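Local coordinates for CAG pathogenicity island protein 13 (Helicobacter pylori, PDB 2G3V) that is of unknown function but is encoded on the cag pathogenicity island, whose products include a type IV secretion system, at residues K84-E98 against I143-V157. Numbering follows the deposited sequence.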
ATOM      1  N   LYS A  84      -9.715   2.132  16.595  1.00 10.64           N
ATOM      2  CA  LYS A  84      -8.949   1.074  15.947  1.00  9.89           C
ATOM      3  C   LYS A  84      -8.586   1.479  14.515  1.00  9.26           C
ATOM      4  O   LYS A  84      -7.532   1.107  13.987  1.00  9.61           O
ATOM      5  CB  LYS A  84      -9.757  -0.233  15.935  1.00 12.57           C
ATOM      6  CG  LYS A  84      -8.906  -1.492  15.787  1.00 13.00           C
ATOM      7  CD  LYS A  84      -9.743  -2.741  15.607  1.00 15.38           C
ATOM      8  CE  LYS A  84     -10.687  -2.992  16.777  1.00 15.24           C
ATOM      9  NZ  LYS A  84      -9.959  -3.288  18.031  1.00 15.96           N
ATOM     10  N   PHE A  85      -9.470   2.240  13.882  1.00  8.00           N
ATOM     11  CA  PHE A  85      -9.224   2.694  12.520  1.00  5.22           C
ATOM     12  C   PHE A  85      -8.058   3.656  12.515  1.00  3.99           C
ATOM     13  O   PHE A  85      -7.170   3.562  11.673  1.00  1.05           O
ATOM     14  CB  PHE A  85     -10.466   3.381  11.952  1.00  2.89           C
ATOM     15  CG  PHE A  85     -11.434   2.435  11.339  1.00  2.18           C
ATOM     16  CD1 PHE A  85     -11.113   1.769  10.156  1.00  3.90           C
ATOM     17  CD2 PHE A  85     -12.656   2.187  11.938  1.00  1.15           C
ATOM     18  CE1 PHE A  85     -12.006   0.868   9.576  1.00  2.59           C
ATOM     19  CE2 PHE A  85     -13.549   1.295  11.369  1.00  1.76           C
ATOM     20  CZ  PHE A  85     -13.226   0.630  10.181  1.00  1.30           C
ATOM     21  N   LYS A  86      -8.067   4.569  13.477  1.00  3.62           N
ATOM     22  CA  LYS A  86      -7.016   5.563  13.582  1.00  5.61           C
ATOM     23  C   LYS A  86      -5.657   4.880  13.717  1.00  6.33           C
ATOM     24  O   LYS A  86      -4.650   5.371  13.199  1.00  5.97           O
ATOM     25  CB  LYS A  86      -7.294   6.460  14.786  1.00  7.21           C
ATOM     26  CG  LYS A  86      -6.703   7.863  14.690  1.00 10.20           C
ATOM     27  CD  LYS A  86      -7.402   8.814  15.663  1.00 11.33           C
ATOM     28  CE  LYS A  86      -8.899   8.878  15.352  1.00 13.10           C
ATOM     29  NZ  LYS A  86      -9.686   9.799  16.232  1.00 12.68           N
ATOM     30  N   LYS A  87      -5.641   3.732  14.390  1.00  5.74           N
ATOM     31  CA  LYS A  87      -4.414   2.978  14.606  1.00  5.56           C
ATOM     32  C   LYS A  87      -3.744   2.526  13.316  1.00  5.27           C
ATOM     33  O   LYS A  87      -2.573   2.837  13.086  1.00  4.99           O
ATOM     34  CB  LYS A  87      -4.686   1.741  15.472  1.00  6.21           C
ATOM     35  CG  LYS A  87      -3.422   0.971  15.855  1.00  8.33           C
ATOM     36  CD  LYS A  87      -3.716  -0.245  16.722  1.00  8.06           C
ATOM     37  CE  LYS A  87      -2.420  -0.995  17.050  1.00  9.61           C
ATOM     38  NZ  LYS A  87      -2.613  -2.158  17.974  1.00 10.70           N
ATOM     39  N   VAL A  88      -4.473   1.782  12.484  1.00  4.44           N
ATOM     40  CA  VAL A  88      -3.912   1.291  11.232  1.00  2.53           C
ATOM     41  C   VAL A  88      -3.444   2.437  10.361  1.00  1.51           C
ATOM     42  O   VAL A  88      -2.403   2.359   9.734  1.00  1.05           O
ATOM     43  CB  VAL A  88      -4.929   0.439  10.422  1.00  2.12           C
ATOM     44  CG1 VAL A  88      -5.218  -0.855  11.158  1.00  4.26           C
ATOM     45  CG2 VAL A  88      -6.208   1.215  10.180  1.00  1.61           C
ATOM     46  N   TYR A  89      -4.208   3.519  10.348  1.00  1.25           N
ATOM     47  CA  TYR A  89      -3.867   4.660   9.519  1.00  2.63           C
ATOM     48  C   TYR A  89      -2.572   5.338   9.947  1.00  3.18           C
ATOM     49  O   TYR A  89      -1.869   5.933   9.129  1.00  3.73           O
ATOM     50  CB  TYR A  89      -5.044   5.634   9.487  1.00  1.49           C
ATOM     51  CG  TYR A  89      -6.163   5.127   8.602  1.00  2.70           C
ATOM     52  CD1 TYR A  89      -5.942   4.907   7.241  1.00  1.73           C
ATOM     53  CD2 TYR A  89      -7.433   4.857   9.118  1.00  1.05           C
ATOM     54  CE1 TYR A  89      -6.947   4.439   6.414  1.00  1.05           C
ATOM     55  CE2 TYR A  89      -8.453   4.377   8.295  1.00  3.82           C
ATOM     56  CZ  TYR A  89      -8.200   4.175   6.943  1.00  2.41           C
ATOM     57  OH  TYR A  89      -9.204   3.733   6.117  1.00  3.78           O
ATOM     58  N   ARG A  90      -2.240   5.235  11.227  1.00  3.57           N
ATOM     59  CA  ARG A  90      -1.000   5.827  11.709  1.00  3.55           C
ATOM     60  C   ARG A  90       0.116   4.986  11.117  1.00  4.00           C
ATOM     61  O   ARG A  90       1.130   5.505  10.655  1.00  5.29           O
ATOM     62  CB  ARG A  90      -0.934   5.779  13.233  1.00  1.45           C
ATOM     63  CG  ARG A  90      -2.058   6.552  13.896  1.00  4.66           C
ATOM     64  CD  ARG A  90      -1.695   6.994  15.301  1.00 11.26           C
ATOM     65  NE  ARG A  90      -2.691   7.906  15.872  1.00 12.88           N
ATOM     66  CZ  ARG A  90      -3.744   7.505  16.578  1.00 13.00           C
ATOM     67  NH1 ARG A  90      -3.936   6.209  16.799  1.00  9.84           N
ATOM     68  NH2 ARG A  90      -4.600   8.398  17.062  1.00 12.48           N
ATOM     69  N   LEU A  91      -0.113   3.677  11.111  1.00  3.78           N
ATOM     70  CA  LEU A  91       0.838   2.699  10.608  1.00  3.10           C
ATOM     71  C   LEU A  91       0.853   2.675   9.073  1.00  2.80           C
ATOM     72  O   LEU A  91       1.857   2.312   8.464  1.00  6.04           O
ATOM     73  CB  LEU A  91       0.479   1.317  11.176  1.00  2.78           C
ATOM     74  CG  LEU A  91       1.539   0.208  11.198  1.00  6.42           C
ATOM     75  CD1 LEU A  91       2.656   0.583  12.178  1.00  5.21           C
ATOM     76  CD2 LEU A  91       0.892  -1.101  11.609  1.00  6.02           C
ATOM     77  N   LEU A  92      -0.264   3.051   8.456  1.00  2.56           N
ATOM     78  CA  LEU A  92      -0.374   3.103   6.996  1.00  2.05           C
ATOM     79  C   LEU A  92       0.376   4.326   6.485  1.00  2.69           C
ATOM     80  O   LEU A  92       1.045   4.258   5.454  1.00  2.19           O
ATOM     81  CB  LEU A  92      -1.845   3.192   6.558  1.00  2.93           C
ATOM     82  CG  LEU A  92      -2.569   1.919   6.105  1.00  2.73           C
ATOM     83  CD1 LEU A  92      -2.181   0.740   6.982  1.00  6.39           C
ATOM     84  CD2 LEU A  92      -4.055   2.142   6.168  1.00  3.22           C
ATOM     85  N   GLU A  93       0.264   5.444   7.204  1.00  3.84           N
ATOM     86  CA  GLU A  93       0.953   6.674   6.817  1.00  4.71           C
ATOM     87  C   GLU A  93       2.453   6.428   6.883  1.00  4.83           C
ATOM     88  O   GLU A  93       3.217   6.866   6.020  1.00  2.63           O
ATOM     89  CB  GLU A  93       0.604   7.819   7.763  1.00  6.68           C
ATOM     90  CG  GLU A  93       1.241   9.148   7.365  1.00  7.23           C
ATOM     91  CD  GLU A  93       1.378  10.109   8.533  1.00 10.74           C
ATOM     92  OE1 GLU A  93       0.390  10.297   9.277  1.00 13.36           O
ATOM     93  OE2 GLU A  93       2.473  10.683   8.710  1.00 10.31           O
ATOM     94  N   SER A  94       2.865   5.719   7.926  1.00  5.49           N
ATOM     95  CA  SER A  94       4.268   5.392   8.120  1.00  5.68           C
ATOM     96  C   SER A  94       4.807   4.566   6.960  1.00  5.07           C
ATOM     97  O   SER A  94       5.837   4.893   6.378  1.00  4.72           O
ATOM     98  CB  SER A  94       4.452   4.613   9.431  1.00  6.60           C
ATOM     99  OG  SER A  94       4.052   5.381  10.555  1.00  9.14           O
ATOM    100  N   GLU A  95       4.110   3.486   6.624  1.00  6.12           N
ATOM    101  CA  GLU A  95       4.548   2.620   5.535  1.00  6.90           C
ATOM    102  C   GLU A  95       4.542   3.347   4.192  1.00  4.84           C
ATOM    103  O   GLU A  95       5.436   3.150   3.379  1.00  4.66           O
ATOM    104  CB  GLU A  95       3.672   1.358   5.460  1.00 11.47           C
ATOM    105  CG  GLU A  95       3.670   0.550   6.747  1.00 15.70           C
ATOM    106  CD  GLU A  95       5.075   0.340   7.320  1.00 18.70           C
ATOM    107  OE1 GLU A  95       5.959  -0.161   6.582  1.00 20.46           O
ATOM    108  OE2 GLU A  95       5.295   0.678   8.507  1.00 19.22           O
ATOM    109  N   THR A  96       3.549   4.195   3.948  1.00  3.96           N
ATOM    110  CA  THR A  96       3.530   4.911   2.676  1.00  3.33           C
ATOM    111  C   THR A  96       4.755   5.835   2.597  1.00  4.64           C
ATOM    112  O   THR A  96       5.303   6.085   1.517  1.00  5.31           O
ATOM    113  CB  THR A  96       2.206   5.696   2.483  1.00  2.13           C
ATOM    114  OG1 THR A  96       1.957   6.544   3.604  1.00  4.12           O
ATOM    115  CG2 THR A  96       1.050   4.745   2.352  1.00  2.64           C
HETATM  116  N   MSE A  97       5.199   6.306   3.758  1.00  6.57           N
HETATM  117  CA  MSE A  97       6.360   7.179   3.868  1.00  9.24           C
HETATM  118  C   MSE A  97       7.665   6.439   3.542  1.00  8.26           C
HETATM  119  O   MSE A  97       8.519   6.948   2.810  1.00  5.01           O
HETATM  120  CB  MSE A  97       6.440   7.738   5.289  1.00 15.22           C
HETATM  121  CG  MSE A  97       5.760   9.071   5.509  1.00 21.35           C
HETATM  122 SE   MSE A  97       6.885  10.603   5.012  1.00 38.67          SE
HETATM  123  CE  MSE A  97       8.242  10.415   6.389  1.00 27.36           C
ATOM    124  N   GLU A  98       7.816   5.243   4.105  1.00  8.87           N
ATOM    125  CA  GLU A  98       9.017   4.431   3.880  1.00  7.72           C
ATOM    126  C   GLU A  98       9.130   4.048   2.401  1.00  6.21           C
ATOM    127  O   GLU A  98      10.212   4.129   1.821  1.00  5.02           O
ATOM    128  CB  GLU A  98       8.975   3.165   4.749  1.00  8.29           C
ATOM    129  CG  GLU A  98      10.316   2.469   4.921  1.00  9.12           C
ATOM    130  CD  GLU A  98      11.313   3.329   5.688  1.00 12.15           C
ATOM    131  OE1 GLU A  98      10.957   3.823   6.789  1.00 10.73           O
ATOM    132  OE2 GLU A  98      12.447   3.505   5.193  1.00 10.99           O
ATOM    133  N   ILE A 143      -7.799  -5.255  10.043  1.00  3.63           N
ATOM    134  CA  ILE A 143      -7.152  -4.227  10.859  1.00  2.92           C
ATOM    135  C   ILE A 143      -6.212  -4.896  11.867  1.00  3.83           C
ATOM    136  O   ILE A 143      -5.091  -4.453  12.074  1.00  4.34           O
ATOM    137  CB  ILE A 143      -8.215  -3.372  11.594  1.00  2.44           C
ATOM    138  CG1 ILE A 143      -9.014  -2.556  10.574  1.00  1.25           C
ATOM    139  CG2 ILE A 143      -7.562  -2.483  12.633  1.00  1.05           C
ATOM    140  CD1 ILE A 143     -10.111  -1.698  11.187  1.00  2.61           C
ATOM    141  N   GLU A 144      -6.676  -5.972  12.486  1.00  5.09           N
ATOM    142  CA  GLU A 144      -5.863  -6.700  13.454  1.00  6.52           C
ATOM    143  C   GLU A 144      -4.607  -7.258  12.774  1.00  6.03           C
ATOM    144  O   GLU A 144      -3.485  -7.073  13.252  1.00  6.40           O
ATOM    145  CB  GLU A 144      -6.677  -7.848  14.054  1.00  8.84           C
ATOM    146  CG  GLU A 144      -6.207  -8.271  15.447  1.00 14.66           C
ATOM    147  CD  GLU A 144      -6.293  -7.127  16.461  1.00 16.40           C
ATOM    148  OE1 GLU A 144      -7.416  -6.613  16.699  1.00 18.48           O
ATOM    149  OE2 GLU A 144      -5.242  -6.735  17.017  1.00 16.96           O
ATOM    150  N   LEU A 145      -4.812  -7.933  11.644  1.00  4.96           N
ATOM    151  CA  LEU A 145      -3.718  -8.513  10.876  1.00  4.36           C
ATOM    152  C   LEU A 145      -2.671  -7.458  10.537  1.00  4.52           C
ATOM    153  O   LEU A 145      -1.492  -7.633  10.825  1.00  5.17           O
ATOM    154  CB  LEU A 145      -4.263  -9.147   9.587  1.00  2.84           C
ATOM    155  CG  LEU A 145      -3.289 -10.007   8.769  1.00  2.09           C
ATOM    156  CD1 LEU A 145      -2.946 -11.294   9.522  1.00  1.60           C
ATOM    157  CD2 LEU A 145      -3.913 -10.333   7.445  1.00  1.08           C
ATOM    158  N   TYR A 146      -3.109  -6.358   9.931  1.00  4.59           N
ATOM    159  CA  TYR A 146      -2.188  -5.288   9.554  1.00  7.29           C
ATOM    160  C   TYR A 146      -1.415  -4.788  10.761  1.00  7.97           C
ATOM    161  O   TYR A 146      -0.197  -4.588  10.703  1.00  8.03           O
ATOM    162  CB  TYR A 146      -2.950  -4.112   8.914  1.00  6.46           C
ATOM    163  CG  TYR A 146      -3.044  -4.182   7.400  1.00  6.64           C
ATOM    164  CD1 TYR A 146      -2.308  -3.312   6.594  1.00  6.38           C
ATOM    165  CD2 TYR A 146      -3.846  -5.142   6.775  1.00  6.31           C
ATOM    166  CE1 TYR A 146      -2.366  -3.395   5.194  1.00  6.30           C
ATOM    167  CE2 TYR A 146      -3.912  -5.239   5.391  1.00  6.52           C
ATOM    168  CZ  TYR A 146      -3.173  -4.365   4.602  1.00  6.10           C
ATOM    169  OH  TYR A 146      -3.250  -4.465   3.237  1.00  3.47           O
ATOM    170  N   GLY A 147      -2.138  -4.582  11.854  1.00  8.26           N
ATOM    171  CA  GLY A 147      -1.510  -4.091  13.056  1.00 10.01           C
ATOM    172  C   GLY A 147      -0.417  -5.003  13.564  1.00 11.68           C
ATOM    173  O   GLY A 147       0.526  -4.545  14.204  1.00 12.63           O
ATOM    174  N   THR A 148      -0.528  -6.296  13.283  1.00 12.79           N
ATOM    175  CA  THR A 148       0.476  -7.243  13.767  1.00 13.34           C
ATOM    176  C   THR A 148       1.648  -7.514  12.823  1.00 14.06           C
ATOM    177  O   THR A 148       2.793  -7.634  13.265  1.00 13.19           O
ATOM    178  CB  THR A 148      -0.178  -8.575  14.162  1.00 12.76           C
ATOM    179  OG1 THR A 148      -0.987  -9.059  13.083  1.00 13.73           O
ATOM    180  CG2 THR A 148      -1.040  -8.371  15.388  1.00 11.55           C
ATOM    181  N   LYS A 149       1.373  -7.596  11.529  1.00 14.94           N
ATOM    182  CA  LYS A 149       2.425  -7.848  10.560  1.00 15.96           C
ATOM    183  C   LYS A 149       3.301  -6.620  10.251  1.00 16.08           C
ATOM    184  O   LYS A 149       4.520  -6.652  10.416  1.00 16.79           O
ATOM    185  CB  LYS A 149       1.816  -8.382   9.257  1.00 17.01           C
ATOM    186  CG  LYS A 149       1.275  -9.799   9.343  1.00 18.59           C
ATOM    187  CD  LYS A 149       0.922 -10.328   7.952  1.00 19.29           C
ATOM    188  CE  LYS A 149       0.537 -11.816   7.980  1.00 20.61           C
ATOM    189  NZ  LYS A 149       0.206 -12.364   6.617  1.00 19.65           N
ATOM    190  N   LEU A 150       2.674  -5.539   9.807  1.00 15.44           N
ATOM    191  CA  LEU A 150       3.400  -4.334   9.436  1.00 15.71           C
ATOM    192  C   LEU A 150       4.436  -3.814  10.434  1.00 15.45           C
ATOM    193  O   LEU A 150       5.565  -3.503  10.056  1.00 14.88           O
ATOM    194  CB  LEU A 150       2.399  -3.229   9.112  1.00 16.07           C
ATOM    195  CG  LEU A 150       2.368  -2.749   7.654  1.00 16.92           C
ATOM    196  CD1 LEU A 150       2.251  -3.917   6.702  1.00 16.30           C
ATOM    197  CD2 LEU A 150       1.191  -1.791   7.467  1.00 18.18           C
ATOM    198  N   PRO A 151       4.069  -3.705  11.722  1.00 15.35           N
ATOM    199  CA  PRO A 151       5.029  -3.207  12.715  1.00 15.88           C
ATOM    200  C   PRO A 151       6.320  -4.014  12.669  1.00 16.06           C
ATOM    201  O   PRO A 151       7.417  -3.462  12.613  1.00 17.61           O
ATOM    202  CB  PRO A 151       4.286  -3.389  14.041  1.00 14.15           C
ATOM    203  CG  PRO A 151       2.863  -3.299  13.645  1.00 14.32           C
ATOM    204  CD  PRO A 151       2.814  -4.111  12.373  1.00 14.29           C
ATOM    205  N   LEU A 152       6.170  -5.331  12.696  1.00 16.91           N
ATOM    206  CA  LEU A 152       7.301  -6.234  12.647  1.00 18.48           C
ATOM    207  C   LEU A 152       7.356  -6.859  11.269  1.00 18.54           C
ATOM    208  O   LEU A 152       7.144  -8.059  11.128  1.00 18.53           O
ATOM    209  CB  LEU A 152       7.163  -7.339  13.700  1.00 19.89           C
ATOM    210  CG  LEU A 152       7.273  -6.948  15.177  1.00 21.07           C
ATOM    211  CD1 LEU A 152       7.167  -8.187  16.054  1.00 22.06           C
ATOM    212  CD2 LEU A 152       8.598  -6.245  15.420  1.00 22.12           C
ATOM    213  N   LEU A 153       7.622  -6.038  10.258  1.00 18.94           N
ATOM    214  CA  LEU A 153       7.718  -6.522   8.885  1.00 19.52           C
ATOM    215  C   LEU A 153       8.664  -5.634   8.090  1.00 19.05           C
ATOM    216  O   LEU A 153       9.068  -5.983   6.988  1.00 19.36           O
ATOM    217  CB  LEU A 153       6.332  -6.547   8.228  1.00 20.37           C
ATOM    218  CG  LEU A 153       6.165  -7.163   6.827  1.00 19.98           C
ATOM    219  CD1 LEU A 153       6.676  -8.601   6.799  1.00 21.83           C
ATOM    220  CD2 LEU A 153       4.704  -7.129   6.441  1.00 20.11           C
ATOM    221  N   LYS A 154       9.015  -4.489   8.669  1.00 20.04           N
ATOM    222  CA  LYS A 154       9.920  -3.523   8.042  1.00 18.62           C
ATOM    223  C   LYS A 154       9.902  -3.656   6.527  1.00 18.02           C
ATOM    224  O   LYS A 154      10.879  -4.106   5.928  1.00 18.42           O
ATOM    225  CB  LYS A 154      11.360  -3.730   8.540  1.00 18.86           C
ATOM    226  CG  LYS A 154      11.538  -3.816  10.060  1.00 18.07           C
ATOM    227  CD  LYS A 154      11.883  -2.474  10.687  1.00 19.42           C
ATOM    228  CE  LYS A 154      10.689  -1.529  10.687  1.00 20.06           C
ATOM    229  NZ  LYS A 154      10.990  -0.238  11.366  1.00 20.44           N
ATOM    230  N   LEU A 155       8.783  -3.306   5.904  1.00 17.19           N
ATOM    231  CA  LEU A 155       8.693  -3.372   4.444  1.00 16.34           C
ATOM    232  C   LEU A 155       9.322  -2.097   3.858  1.00 15.63           C
ATOM    233  O   LEU A 155       9.333  -1.043   4.507  1.00 16.08           O
ATOM    234  CB  LEU A 155       7.228  -3.459   3.989  1.00 16.84           C
ATOM    235  CG  LEU A 155       6.359  -4.697   4.264  1.00 16.54           C
ATOM    236  CD1 LEU A 155       4.891  -4.304   4.130  1.00 15.71           C
ATOM    237  CD2 LEU A 155       6.708  -5.831   3.306  1.00 16.16           C
ATOM    238  N   PHE A 156       9.863  -2.201   2.649  1.00 14.50           N
ATOM    239  CA  PHE A 156      10.455  -1.049   1.956  1.00 14.33           C
ATOM    240  C   PHE A 156      11.760  -0.478   2.502  1.00 14.35           C
ATOM    241  O   PHE A 156      12.258   0.521   2.001  1.00 12.86           O
ATOM    242  CB  PHE A 156       9.419   0.069   1.866  1.00 12.25           C
ATOM    243  CG  PHE A 156       8.085  -0.391   1.364  1.00 10.81           C
ATOM    244  CD1 PHE A 156       7.982  -1.102   0.164  1.00 10.91           C
ATOM    245  CD2 PHE A 156       6.931  -0.119   2.081  1.00  8.85           C
ATOM    246  CE1 PHE A 156       6.736  -1.535  -0.312  1.00  9.14           C
ATOM    247  CE2 PHE A 156       5.688  -0.542   1.617  1.00  9.60           C
ATOM    248  CZ  PHE A 156       5.589  -1.253   0.415  1.00  7.93           C
ATOM    249  N   VAL A 157      12.316  -1.114   3.525  1.00 17.06           N
ATOM    250  CA  VAL A 157      13.574  -0.666   4.114  1.00 18.31           C
ATOM    251  C   VAL A 157      14.672  -1.408   3.367  1.00 19.36           C
ATOM    252  O   VAL A 157      14.984  -2.552   3.690  1.00 20.82           O
ATOM    253  CB  VAL A 157      13.640  -1.026   5.616  1.00 18.23           C
ATOM    254  CG1 VAL A 157      14.957  -0.550   6.217  1.00 16.66           C
ATOM    255  CG2 VAL A 157      12.467  -0.401   6.343  1.00 18.69           C
TER
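Over one face of the Phe85 ring sits CD1 of Ile143, displaced toward the CE1 rim and 3.6 Å from CE1 of Phe85, a CH-pi contact with the methyl 26° off the ring normal. The Tyr146 ring is met obliquely by CD1 of Leu92, while its hydroxyl is hydrogen-bonded to the carbonyl of Ile121 and Phe125 stacks against it edge to face. The third ring, Phe156, carries CB of its own neighbour Leu155 near the rim of one face; its CD2 lies 3.8 Å from the backbone O of Glu95, again at a slant.

Ile143 splits its two branches between different partners. With CG1 anti to the carbonyl carbon (chi1 -67°), CD1 is delivered to Phe85, while CG2 turns to the aliphatic stem of Lys84 and to Val88, where the 3.2 Å between Ile143 CG2 and Val88 CG1 is tighter than usual. One helical turn on, Gly147 brings its backbone within 4.1 Å of Leu91, measured from CA of Gly147 to CD2 of Leu91. That same methyl also rests against CB of Leu150 and, less certainly, the Pro151 ring, whose CG is doubtfully placed. Leu150 and Glu95 lie alongside each other, pointing opposite ways, with CD2 of Leu150 3.5 Å from CG of Glu95; here Glu95 offers its CG methylene rather than its carboxylate oxygens. Farther along, Glu98 lays CG against O of Leu155 and CG2 of Val157.

Apolar contact carries this interface: two helix segments run in roughly the same direction, their axes 9.8 Å apart and crossing at 42°, and residues 150-157 carry the contact on along helix 82-105 as an irregular loop. This is side-by-side helix packing within the all-helical fold of CagS.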